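Local coordinates for protein (hdlp (histone deacetylase-like protein)) (Aquifex aeolicus, PDB 1C3P) that probably acts as a zinc-dependent deacetylase of the histone deacetylase family, with an alpha/beta fold related to that of arginase, at residues I165-H170 with L188-S193. Sequence-based numbering, arbitrary orientation.
Sequences IDLDAH and LSLHQS
Ile165 packs its CG2 methyl against CD2 of Leu188, 4.2 Å away, on the face of the parallel sheet where helix 228-245 also covers Leu188. One residue on, the strands are joined through the backbone: Asp166 N donates to Leu188 O at 2.8 Å, and Asp166 O accepts from Leu190 N at 3.1 Å. The Asp166 carboxylate projects from the other face, beside Ser189, and takes a hydrogen bond from Tyr164. Regular pairing ends here, and Leu167 contributes a methyl, CD2, that lies 4.0 Å from CG of Leu190, the two side chains running alongside each other. Asp168 starts an Asx turn, its OD2 accepting from His170 N from above the carboxylate plane. Beyond it, Ala169 O is gripped by two donors of one residue: Gln192 N at 2.8 Å, nearly straight (174°), and Gln192 NE2 at 3.0 Å, from opposite faces of the carbonyl plane. With CG anti to its own carbonyl carbon (chi1 -61°), the Gln192 chain runs back beside this oxygen and then brings NE2 over one face of the His170 imidazole, near its rim, with the amide plane turned 78° from the ring. Lys267 N holds the other end of that amide, at OE1, while OD2 of Asp258 is hydrogen-bonded to His170 ND1. An alanine in place of Gln192 would probably leave Ala169 O with one of its two donors, Lys267 N without its side-chain acceptor and the His170 ring without this amide contact. Asp168, His170 and Asp258 bind zinc in this protein, although none is bound in this model; the loop after strand 162-166 supplies the first two, and Asp258 comes from elsewhere in the chain. Gln192, gripping the carbonyl just before His170 and lying against its ring, probably serves as a second-shell residue that helps to place this ligand.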
loop_
_atom_site.group_PDB
_atom_site.type_symbol
_atom_site.label_atom_id
_atom_site.label_comp_id
_atom_site.label_asym_id
_atom_site.label_seq_id
_atom_site.Cartn_x
_atom_site.Cartn_y
_atom_site.Cartn_z
ATOM N N ILE A 165 3.727 -4.809 7.956
ATOM C CA ILE A 165 4.727 -5.116 6.938
ATOM C C ILE A 165 4.347 -4.314 5.694
ATOM O O ILE A 165 3.214 -4.393 5.218
ATOM C CB ILE A 165 4.737 -6.612 6.596
ATOM C CG1 ILE A 165 5.031 -7.432 7.857
ATOM C CG2 ILE A 165 5.749 -6.881 5.493
ATOM C CD1 ILE A 165 4.746 -8.935 7.698
ATOM N N ASP A 166 5.303 -3.559 5.174
ATOM C CA ASP A 166 5.059 -2.680 4.037
ATOM C C ASP A 166 5.893 -3.076 2.815
ATOM O O ASP A 166 7.107 -2.853 2.758
ATOM C CB ASP A 166 5.355 -1.229 4.491
ATOM C CG ASP A 166 4.905 -0.184 3.482
ATOM O OD1 ASP A 166 5.460 -0.172 2.366
ATOM O OD2 ASP A 166 3.996 0.623 3.816
ATOM N N LEU A 167 5.241 -3.662 1.816
ATOM C CA LEU A 167 5.960 -4.097 0.621
ATOM C C LEU A 167 5.972 -3.104 -0.532
ATOM O O LEU A 167 6.493 -3.401 -1.611
ATOM C CB LEU A 167 5.406 -5.448 0.143
ATOM C CG LEU A 167 5.563 -6.548 1.205
ATOM C CD1 LEU A 167 5.139 -7.880 0.609
ATOM C CD2 LEU A 167 7.020 -6.635 1.685
ATOM N N ASP A 168 5.387 -1.935 -0.297
ATOM C CA ASP A 168 5.360 -0.857 -1.289
ATOM C C ASP A 168 6.822 -0.488 -1.561
ATOM O O ASP A 168 7.647 -0.575 -0.660
ATOM C CB ASP A 168 4.648 0.357 -0.693
ATOM C CG ASP A 168 4.357 1.427 -1.714
ATOM O OD1 ASP A 168 3.463 1.206 -2.553
ATOM O OD2 ASP A 168 5.024 2.483 -1.690
ATOM N N ALA A 169 7.120 -0.045 -2.786
ATOM C CA ALA A 169 8.481 0.332 -3.191
ATOM C C ALA A 169 8.985 1.619 -2.531
ATOM O O ALA A 169 10.114 2.042 -2.775
ATOM C CB ALA A 169 8.561 0.460 -4.739
ATOM N N HIS A 170 8.141 2.251 -1.716
ATOM C CA HIS A 170 8.547 3.461 -1.005
ATOM C C HIS A 170 8.354 3.231 0.487
ATOM O O HIS A 170 7.443 2.512 0.900
ATOM C CB HIS A 170 7.721 4.685 -1.434
ATOM C CG HIS A 170 7.875 5.050 -2.875
ATOM N ND1 HIS A 170 7.178 4.425 -3.886
ATOM C CD2 HIS A 170 8.675 5.964 -3.475
ATOM C CE1 HIS A 170 7.542 4.940 -5.048
ATOM N NE2 HIS A 170 8.449 5.875 -4.827
ATOM N N LEU A 188 7.978 -3.173 9.633
ATOM C CA LEU A 188 8.986 -3.663 8.705
ATOM C C LEU A 188 8.671 -3.102 7.340
ATOM O O LEU A 188 7.549 -3.236 6.842
ATOM C CB LEU A 188 8.974 -5.191 8.601
ATOM C CG LEU A 188 9.697 -5.819 7.389
ATOM C CD1 LEU A 188 11.195 -5.520 7.408
ATOM C CD2 LEU A 188 9.472 -7.323 7.396
ATOM N N SER A 189 9.641 -2.456 6.723
ATOM C CA SER A 189 9.398 -1.954 5.380
ATOM C C SER A 189 10.526 -2.283 4.440
ATOM O O SER A 189 11.678 -2.087 4.780
ATOM C CB SER A 189 9.219 -0.431 5.371
ATOM O OG SER A 189 8.997 -0.027 4.031
ATOM N N LEU A 190 10.206 -2.804 3.260
ATOM C CA LEU A 190 11.239 -3.016 2.256
ATOM C C LEU A 190 10.901 -1.874 1.294
ATOM O O LEU A 190 9.732 -1.595 1.060
ATOM C CB LEU A 190 11.110 -4.342 1.493
ATOM C CG LEU A 190 10.897 -5.721 2.113
ATOM C CD1 LEU A 190 11.556 -6.738 1.194
ATOM C CD2 LEU A 190 11.454 -5.816 3.488
ATOM N N HIS A 191 11.902 -1.222 0.723
ATOM C CA HIS A 191 11.624 -0.104 -0.167
ATOM C C HIS A 191 12.878 0.371 -0.889
ATOM O O HIS A 191 13.987 -0.051 -0.554
ATOM C CB HIS A 191 11.013 1.030 0.662
ATOM C CG HIS A 191 11.754 1.290 1.944
ATOM N ND1 HIS A 191 12.955 1.968 2.000
ATOM C CD2 HIS A 191 11.485 0.900 3.211
ATOM C CE1 HIS A 191 13.392 1.987 3.249
ATOM N NE2 HIS A 191 12.516 1.347 4.004
ATOM N N GLN A 192 12.690 1.205 -1.913
ATOM C CA GLN A 192 13.830 1.765 -2.654
ATOM C C GLN A 192 14.585 2.592 -1.637
ATOM O O GLN A 192 13.970 3.268 -0.813
ATOM C CB GLN A 192 13.369 2.710 -3.764
ATOM C CG GLN A 192 12.495 2.093 -4.819
ATOM C CD GLN A 192 11.852 3.160 -5.675
ATOM O OE1 GLN A 192 12.434 3.632 -6.671
ATOM N NE2 GLN A 192 10.666 3.598 -5.261
ATOM N N SER A 193 15.910 2.556 -1.682
ATOM C CA SER A 193 16.670 3.350 -0.731
ATOM C C SER A 193 16.376 4.863 -0.851
ATOM O O SER A 193 16.244 5.394 -1.946
ATOM C CB SER A 193 18.178 3.126 -0.927
ATOM O OG SER A 193 18.909 4.003 -0.075
#